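Local coordinates for GTP cyclohydrolase 1 type 2 homolog (Escherichia coli, Escherichia coli O157:H7, PDB 1NMP), which binds divalent metal ions and may take part in breaking down radiation-damaged nucleotides, as a toroid-shaped homohexamer of the NIF3 family, at residues V128-L133 with V165-W170; D188-G193 with L208-A213. All coordinates share one frame; numbering follows the deposited sequence.

Contact 1: V128-L133 with V165-W170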
ATOM      1  N   VAL A 128      42.005   9.503 -12.150  1.00 15.00           N
ATOM      2  CA  VAL A 128      41.742   8.590 -11.074  1.00 15.26           C
ATOM      3  C   VAL A 128      42.774   8.506  -9.976  1.00 14.31           C
ATOM      4  O   VAL A 128      43.726   7.709 -10.045  1.00 15.62           O
ATOM      5  CB  VAL A 128      41.261   7.088 -11.620  1.00 16.81           C
ATOM      6  CG1 VAL A 128      41.387   6.957 -13.124  1.00 15.28           C
ATOM      7  CG2 VAL A 128      41.941   5.947 -10.901  1.00 12.36           C
ATOM      8  N   PRO A 129      42.568   9.312  -8.917  1.00 13.57           N
ATOM      9  CA  PRO A 129      43.431   9.379  -7.734  1.00 13.57           C
ATOM     10  C   PRO A 129      43.315   8.116  -6.866  1.00 13.47           C
ATOM     11  O   PRO A 129      42.320   7.334  -6.939  1.00 15.66           O
ATOM     12  CB  PRO A 129      42.857  10.557  -6.912  1.00 14.00           C
ATOM     13  CG  PRO A 129      41.767  11.171  -7.782  1.00 14.91           C
ATOM     14  CD  PRO A 129      41.322  10.053  -8.690  1.00 12.40           C
ATOM     15  N   TRP A 130      44.315   7.912  -6.027  1.00 13.31           N
ATOM     16  CA  TRP A 130      44.233   6.832  -5.044  1.00 14.71           C
ATOM     17  C   TRP A 130      44.721   7.389  -3.725  1.00 14.01           C
ATOM     18  O   TRP A 130      45.452   8.393  -3.691  1.00 15.16           O
ATOM     19  CB  TRP A 130      45.030   5.582  -5.438  1.00 15.14           C
ATOM     20  CG  TRP A 130      46.470   5.695  -5.345  1.00 16.56           C
ATOM     21  CD1 TRP A 130      47.333   6.108  -6.332  1.00 18.56           C
ATOM     22  CD2 TRP A 130      47.275   5.401  -4.199  1.00 16.65           C
ATOM     23  NE1 TRP A 130      48.656   6.089  -5.855  1.00 19.68           N
ATOM     24  CE2 TRP A 130      48.632   5.651  -4.556  1.00 16.70           C
ATOM     25  CE3 TRP A 130      46.984   4.948  -2.909  1.00 15.73           C
ATOM     26  CZ2 TRP A 130      49.671   5.461  -3.680  1.00 16.80           C
ATOM     27  CZ3 TRP A 130      48.032   4.759  -2.044  1.00 15.59           C
ATOM     28  CH2 TRP A 130      49.359   5.014  -2.428  1.00 16.98           C
ATOM     29  N   GLY A 131      44.315   6.761  -2.648  1.00 13.29           N
ATOM     30  CA  GLY A 131      44.746   7.238  -1.365  1.00 14.50           C
ATOM     31  C   GLY A 131      44.245   6.258  -0.347  1.00 15.86           C
ATOM     32  O   GLY A 131      43.804   5.153  -0.740  1.00 16.28           O
ATOM     33  N   GLU A 132      44.294   6.638   0.941  1.00 15.60           N
ATOM     34  CA  GLU A 132      43.821   5.781   2.040  1.00 15.21           C
ATOM     35  C   GLU A 132      42.886   6.491   2.970  1.00 14.39           C
ATOM     36  O   GLU A 132      43.187   7.568   3.413  1.00 15.42           O
ATOM     37  CB  GLU A 132      44.998   5.320   2.922  1.00 15.65           C
ATOM     38  CG  GLU A 132      45.956   4.421   2.216  1.00 17.03           C
ATOM     39  CD  GLU A 132      47.115   4.102   3.085  1.00 18.34           C
ATOM     40  OE1 GLU A 132      47.104   4.483   4.290  1.00 20.27           O
ATOM     41  OE2 GLU A 132      48.038   3.492   2.528  1.00 18.72           O
ATOM     42  N   LEU A 133      41.778   5.857   3.311  1.00 15.19           N
ATOM     43  CA  LEU A 133      40.821   6.362   4.317  1.00 16.02           C
ATOM     44  C   LEU A 133      41.605   6.736   5.593  1.00 15.93           C
ATOM     45  O   LEU A 133      42.525   6.011   5.974  1.00 16.03           O
ATOM     46  CB  LEU A 133      39.871   5.227   4.701  1.00 13.28           C
ATOM     47  CG  LEU A 133      38.832   4.840   3.677  1.00 14.75           C
ATOM     48  CD1 LEU A 133      38.044   3.577   4.166  1.00 14.19           C
ATOM     49  CD2 LEU A 133      37.826   6.054   3.528  1.00 18.43           C
ATOM     50  N   VAL A 165      38.447  -1.885   4.530  1.00 15.99           N
ATOM     51  CA  VAL A 165      38.867  -1.058   3.414  1.00 14.93           C
ATOM     52  C   VAL A 165      39.831   0.024   3.865  1.00 15.34           C
ATOM     53  O   VAL A 165      39.513   0.833   4.777  1.00 16.09           O
ATOM     54  CB  VAL A 165      37.678  -0.400   2.769  1.00 15.20           C
ATOM     55  CG1 VAL A 165      38.145   0.667   1.807  1.00 13.80           C
ATOM     56  CG2 VAL A 165      36.861  -1.493   1.965  1.00 15.50           C
ATOM     57  N   GLN A 166      41.035   0.031   3.281  1.00 15.09           N
ATOM     58  CA  GLN A 166      41.983   1.082   3.617  1.00 16.18           C
ATOM     59  C   GLN A 166      42.387   1.808   2.334  1.00 15.55           C
ATOM     60  O   GLN A 166      42.221   3.026   2.223  1.00 15.50           O
ATOM     61  CB  GLN A 166      43.225   0.548   4.368  1.00 17.06           C
ATOM     62  CG  GLN A 166      44.322   1.653   4.567  1.00 19.25           C
ATOM     63  CD  GLN A 166      45.271   1.433   5.788  1.00 22.06           C
ATOM     64  OE1 GLN A 166      46.006   2.381   6.223  1.00 23.60           O
ATOM     65  NE2 GLN A 166      45.265   0.206   6.336  1.00 21.15           N
ATOM     66  N   ARG A 167      42.920   1.085   1.364  1.00 15.14           N
ATOM     67  CA  ARG A 167      43.300   1.711   0.089  1.00 14.91           C
ATOM     68  C   ARG A 167      42.072   1.819  -0.851  1.00 15.06           C
ATOM     69  O   ARG A 167      41.329   0.809  -1.081  1.00 15.68           O
ATOM     70  CB  ARG A 167      44.442   0.912  -0.557  1.00 16.03           C
ATOM     71  CG  ARG A 167      44.924   1.365  -1.909  1.00 19.77           C
ATOM     72  CD  ARG A 167      46.217   0.589  -2.229  1.00 21.36           C
ATOM     73  NE  ARG A 167      47.165   1.006  -1.217  1.00 24.06           N
ATOM     74  CZ  ARG A 167      48.443   1.289  -1.463  1.00 24.86           C
ATOM     75  NH1 ARG A 167      49.221   1.680  -0.434  1.00 23.87           N
ATOM     76  NH2 ARG A 167      48.921   1.184  -2.725  1.00 24.01           N
ATOM     77  N   VAL A 168      41.900   3.042  -1.390  1.00 13.04           N
ATOM     78  CA  VAL A 168      40.783   3.466  -2.246  1.00 11.58           C
ATOM     79  C   VAL A 168      41.245   4.285  -3.479  1.00 11.73           C
ATOM     80  O   VAL A 168      42.269   5.017  -3.415  1.00 11.26           O
ATOM     81  CB  VAL A 168      39.863   4.402  -1.387  1.00 12.78           C
ATOM     82  CG1 VAL A 168      38.694   4.961  -2.211  1.00 13.70           C
ATOM     83  CG2 VAL A 168      39.299   3.614  -0.216  1.00 13.25           C
ATOM     84  N   ALA A 169      40.530   4.134  -4.590  1.00 10.11           N
ATOM     85  CA  ALA A 169      40.767   4.917  -5.806  1.00 11.45           C
ATOM     86  C   ALA A 169      39.372   5.484  -6.110  1.00 11.61           C
ATOM     87  O   ALA A 169      38.378   5.029  -5.562  1.00 11.97           O
ATOM     88  CB  ALA A 169      41.271   4.023  -7.000  1.00 11.37           C
ATOM     89  N   TRP A 170      39.266   6.501  -6.947  1.00 12.38           N
ATOM     90  CA  TRP A 170      37.949   7.035  -7.204  1.00 11.07           C
ATOM     91  C   TRP A 170      38.030   7.898  -8.434  1.00 11.76           C
ATOM     92  O   TRP A 170      39.121   8.175  -8.934  1.00  9.34           O
ATOM     93  CB  TRP A 170      37.428   7.818  -5.951  1.00  9.14           C
ATOM     94  CG  TRP A 170      38.209   9.078  -5.482  1.00 11.78           C
ATOM     95  CD1 TRP A 170      38.073  10.367  -5.988  1.00 10.88           C
ATOM     96  CD2 TRP A 170      39.410   9.125  -4.621  1.00  9.55           C
ATOM     97  NE1 TRP A 170      39.116  11.156  -5.542  1.00 11.22           N
ATOM     98  CE2 TRP A 170      39.950  10.426  -4.727  1.00 10.29           C
ATOM     99  CE3 TRP A 170      40.074   8.184  -3.815  1.00 10.49           C
ATOM    100  CZ2 TRP A 170      41.125  10.820  -4.044  1.00 10.62           C
ATOM    101  CZ3 TRP A 170      41.259   8.573  -3.121  1.00 10.63           C
ATOM    102  CH2 TRP A 170      41.769   9.886  -3.265  1.00 11.02           C
TER
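Val128 to Leu133 and Val165 to Trp170 are antiparallel neighbours in a mixed beta-sheet of this NIF3-family protein. At the start, Val128 CA offers a CA-H...O contact to Trp170 O. Pro129 lies over one face of the Trp170 indole. Its CB is 3.4 Å from Trp170 CZ2, and its CD makes a CH-pi contact with the five-membered ring. With Trp170 CG between its own backbone N and carbonyl carbon (chi1 63°), the indole turns toward the neighbouring strand. Trp170 N also bonds to Pro129 O, at 3.2 Å. On the face opposite Pro129 and the Trp170 ring stands Trp130, paired with Ala169. The six-membered ring of Trp130 meets the guanidinium of Arg167, with CZ3 3.5 Å from Arg167 CZ and over the centre of that group. The two planes are 30° apart. Phe185 also meets the Trp130 ring. Gly131 and Val168 exchange two backbone hydrogen bonds, and the nearly straight one runs from Val168 N to Gly131 O (2.9 Å). The six-membered ring of Trp170 reaches to Gly131 N. The extended Glu132 side chain crosses that of Arg167 at a slant and forms a long salt bridge, Glu132 OE2 to Arg167 NH1 3.7 Å. Leu133 N bonds to Gln166 O at 3.1 Å, while Leu133 CD1 touches Val165 CG1 at 3.7 Å.

Contact 2: D188-G193 with L208-A213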
ATOM      1  N   ASP A 188      41.401  -1.497  -2.061  1.00 13.18           N
ATOM      2  CA  ASP A 188      40.419  -2.351  -1.409  1.00 11.19           C
ATOM      3  C   ASP A 188      39.036  -1.923  -1.920  1.00 11.34           C
ATOM      4  O   ASP A 188      38.065  -2.719  -1.904  1.00 11.78           O
ATOM      5  CB  ASP A 188      40.433  -2.185   0.115  1.00 12.00           C
ATOM      6  CG  ASP A 188      41.795  -2.538   0.752  1.00 14.55           C
ATOM      7  OD1 ASP A 188      42.443  -3.553   0.301  1.00 16.91           O
ATOM      8  OD2 ASP A 188      42.221  -1.825   1.703  1.00 11.78           O
ATOM      9  N   ALA A 189      38.926  -0.666  -2.352  1.00  8.90           N
ATOM     10  CA  ALA A 189      37.651  -0.162  -2.817  1.00  8.94           C
ATOM     11  C   ALA A 189      37.779   0.811  -3.999  1.00  9.48           C
ATOM     12  O   ALA A 189      38.782   1.547  -4.135  1.00  8.38           O
ATOM     13  CB  ALA A 189      36.948   0.546  -1.651  1.00  7.20           C
ATOM     14  N   PHE A 190      36.783   0.795  -4.900  1.00 10.96           N
ATOM     15  CA  PHE A 190      36.720   1.812  -6.009  1.00 10.61           C
ATOM     16  C   PHE A 190      35.328   2.498  -5.867  1.00 11.30           C
ATOM     17  O   PHE A 190      34.299   1.783  -5.735  1.00 10.61           O
ATOM     18  CB  PHE A 190      36.784   1.184  -7.417  1.00 10.71           C
ATOM     19  CG  PHE A 190      36.747   2.223  -8.561  1.00  9.56           C
ATOM     20  CD1 PHE A 190      37.738   3.189  -8.680  1.00  9.05           C
ATOM     21  CD2 PHE A 190      35.676   2.247  -9.468  1.00 10.76           C
ATOM     22  CE1 PHE A 190      37.709   4.196  -9.660  1.00  9.99           C
ATOM     23  CE2 PHE A 190      35.615   3.248 -10.478  1.00 11.35           C
ATOM     24  CZ  PHE A 190      36.650   4.240 -10.563  1.00 11.61           C
ATOM     25  N   ILE A 191      35.298   3.853  -5.920  1.00 10.09           N
ATOM     26  CA  ILE A 191      34.058   4.675  -5.798  1.00  8.99           C
ATOM     27  C   ILE A 191      33.931   5.576  -7.029  1.00 10.53           C
ATOM     28  O   ILE A 191      34.928   6.175  -7.488  1.00  9.34           O
ATOM     29  CB  ILE A 191      34.095   5.751  -4.560  1.00  8.29           C
ATOM     30  CG1 ILE A 191      34.167   5.074  -3.215  1.00  7.55           C
ATOM     31  CG2 ILE A 191      32.893   6.685  -4.583  1.00  6.48           C
ATOM     32  CD1 ILE A 191      35.015   5.869  -2.228  1.00  6.47           C
ATOM     33  N   THR A 192      32.719   5.706  -7.586  1.00 12.72           N
ATOM     34  CA  THR A 192      32.514   6.639  -8.704  1.00 12.01           C
ATOM     35  C   THR A 192      31.045   7.076  -8.632  1.00 13.03           C
ATOM     36  O   THR A 192      30.382   6.810  -7.585  1.00 14.45           O
ATOM     37  CB  THR A 192      32.864   6.006 -10.009  1.00 11.44           C
ATOM     38  OG1 THR A 192      32.811   7.017 -10.988  1.00  9.21           O
ATOM     39  CG2 THR A 192      31.883   4.889 -10.390  1.00 14.02           C
ATOM     40  N   GLY A 193      30.538   7.797  -9.643  1.00 12.58           N
ATOM     41  CA  GLY A 193      29.148   8.240  -9.585  1.00 13.23           C
ATOM     42  C   GLY A 193      28.124   7.257 -10.171  1.00 14.19           C
ATOM     43  O   GLY A 193      27.193   6.847  -9.478  1.00 12.73           O
ATOM     44  N   LEU A 208      36.991  -6.540  -5.035  1.00 16.61           N
ATOM     45  CA  LEU A 208      37.074  -5.207  -4.413  1.00 17.75           C
ATOM     46  C   LEU A 208      35.714  -4.612  -4.042  1.00 17.04           C
ATOM     47  O   LEU A 208      34.688  -4.979  -4.642  1.00 17.64           O
ATOM     48  CB  LEU A 208      37.880  -4.242  -5.322  1.00 17.37           C
ATOM     49  CG  LEU A 208      37.308  -3.974  -6.708  1.00 16.58           C
ATOM     50  CD1 LEU A 208      36.218  -3.002  -6.533  1.00 17.37           C
ATOM     51  CD2 LEU A 208      38.298  -3.364  -7.632  1.00 15.91           C
ATOM     52  N   HIS A 209      35.669  -3.737  -3.032  1.00 15.35           N
ATOM     53  CA  HIS A 209      34.358  -3.142  -2.713  1.00 13.93           C
ATOM     54  C   HIS A 209      34.081  -2.084  -3.752  1.00 13.62           C
ATOM     55  O   HIS A 209      34.995  -1.285  -4.051  1.00 14.68           O
ATOM     56  CB  HIS A 209      34.391  -2.507  -1.343  1.00 13.39           C
ATOM     57  CG  HIS A 209      34.414  -3.514  -0.243  1.00 14.03           C
ATOM     58  ND1 HIS A 209      33.272  -4.135   0.224  1.00 16.10           N
ATOM     59  CD2 HIS A 209      35.447  -4.040   0.452  1.00 14.21           C
ATOM     60  CE1 HIS A 209      33.605  -4.999   1.172  1.00 17.19           C
ATOM     61  NE2 HIS A 209      34.923  -4.959   1.328  1.00 17.58           N
ATOM     62  N   PHE A 210      32.884  -2.078  -4.350  1.00 11.66           N
ATOM     63  CA  PHE A 210      32.570  -1.028  -5.370  1.00 11.96           C
ATOM     64  C   PHE A 210      31.383  -0.157  -4.865  1.00 11.07           C
ATOM     65  O   PHE A 210      30.407  -0.673  -4.283  1.00 12.07           O
ATOM     66  CB  PHE A 210      32.236  -1.691  -6.783  1.00 11.45           C
ATOM     67  CG  PHE A 210      31.619  -0.710  -7.830  1.00 10.66           C
ATOM     68  CD1 PHE A 210      32.335   0.389  -8.297  1.00  9.85           C
ATOM     69  CD2 PHE A 210      30.251  -0.775  -8.155  1.00 12.72           C
ATOM     70  CE1 PHE A 210      31.685   1.450  -9.048  1.00 11.26           C
ATOM     71  CE2 PHE A 210      29.625   0.272  -8.896  1.00 12.84           C
ATOM     72  CZ  PHE A 210      30.382   1.402  -9.326  1.00 10.46           C
ATOM     73  N   TYR A 211      31.465   1.153  -5.040  1.00 10.60           N
ATOM     74  CA  TYR A 211      30.374   2.024  -4.661  1.00 10.54           C
ATOM     75  C   TYR A 211      30.016   2.932  -5.867  1.00 11.73           C
ATOM     76  O   TYR A 211      30.934   3.504  -6.484  1.00 11.83           O
ATOM     77  CB  TYR A 211      30.817   2.937  -3.522  1.00 11.36           C
ATOM     78  CG  TYR A 211      31.226   2.218  -2.299  1.00 10.33           C
ATOM     79  CD1 TYR A 211      30.271   1.905  -1.298  1.00  9.79           C
ATOM     80  CD2 TYR A 211      32.537   1.760  -2.174  1.00 10.06           C
ATOM     81  CE1 TYR A 211      30.624   1.110  -0.186  1.00 11.03           C
ATOM     82  CE2 TYR A 211      32.906   0.979  -1.064  1.00 11.77           C
ATOM     83  CZ  TYR A 211      31.947   0.653  -0.091  1.00 10.28           C
ATOM     84  OH  TYR A 211      32.324  -0.178   0.951  1.00 11.63           O
ATOM     85  N   ALA A 212      28.721   3.037  -6.220  1.00 10.03           N
ATOM     86  CA  ALA A 212      28.247   3.943  -7.255  1.00 10.86           C
ATOM     87  C   ALA A 212      27.509   4.969  -6.366  1.00 11.69           C
ATOM     88  O   ALA A 212      26.359   4.703  -5.939  1.00 11.40           O
ATOM     89  CB  ALA A 212      27.233   3.260  -8.158  1.00  9.10           C
ATOM     90  N   ALA A 213      28.161   6.099  -6.049  1.00 11.80           N
ATOM     91  CA  ALA A 213      27.559   7.104  -5.146  1.00 11.38           C
ATOM     92  C   ALA A 213      26.749   8.215  -5.793  1.00 11.67           C
ATOM     93  O   ALA A 213      26.403   9.226  -5.113  1.00 10.97           O
ATOM     94  CB  ALA A 213      28.668   7.739  -4.270  1.00 11.56           C
TER
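Asp188 O accepts the backbone N-H of His209 at 2.8 Å, the first of five backbone hydrogen bonds between these segments. The next joins Phe190 N to His209 O. Phe190 O then receives Tyr211 N, and Thr192 N reaches Tyr211 O. At the far end Ala213 N binds Thr192 O at 2.8 Å. CA-H...O contacts run beside these bonds, among them Ala189 CA to His209 O at 3.1 Å. The polar side chains look elsewhere. Asp188 OD2 accepts Gln166 N and Arg167 N, and Thr192 OG1 bonds to Cys171 O. The imidazole of His209 is held at both nitrogens, by Pro162 O and by the indole NE1 of Trp156, while Tyr211 OH bonds to Gly139 O.

The two strands run parallel, their axes only 8° apart. With helix 197-205 between them in sequence, they make a beta-alpha-beta unit. On one face of the sheet, Phe190 and Phe210 lie side by side and point the same way. Both have CG opposite the backbone N (chi1 -179° and 168°), and Phe210 comes to the edge of the Phe190 ring, with Phe210 CD1 4.0 Å from Phe190 CD2. Thr192 CG2 approaches the Phe210 ring edge in its plane, 3.7 Å from CE1. Helix 179-185 packs on this face, with Ile179 touching both phenylalanines. The other face carries Ala189, Ile191, His209 and Tyr211. Here Ile191 CG1 meets Tyr211 CD2 at 3.8 Å, with the two side chains crossing at a slant. Ala189 CB lies at the edge of the same tyrosine ring, 4.1 Å from CE2. Leu142, Ala143 and Ile146 of helix 139-150 also pack against Tyr211, and Trp156 meets its ring nearly parallel.

In the fold
Contact 1 closes before contact 2 opens along the chain, and their centres are 10 Å apart. Both belong to the same mixed sheet. Strands 165-170 and 189-192 are neighbours in it, so the four segments run in the order 128-133, 165-170, 189-192, 209-212 across the sheet. The direction is antiparallel in contact 1 and parallel from 165-170 to 209-212. Helix 179-185 links the middle two strands in sequence. Asp188 N probably bonds to Arg167 O, and Val165 CG2 packs on His209 CD2, which ties the contacts together. The Trp170 side chain is about 10 Å from a bound magnesium ion, and residue Gly193 about 8 Å from one, so the sheet ends close to the metal site.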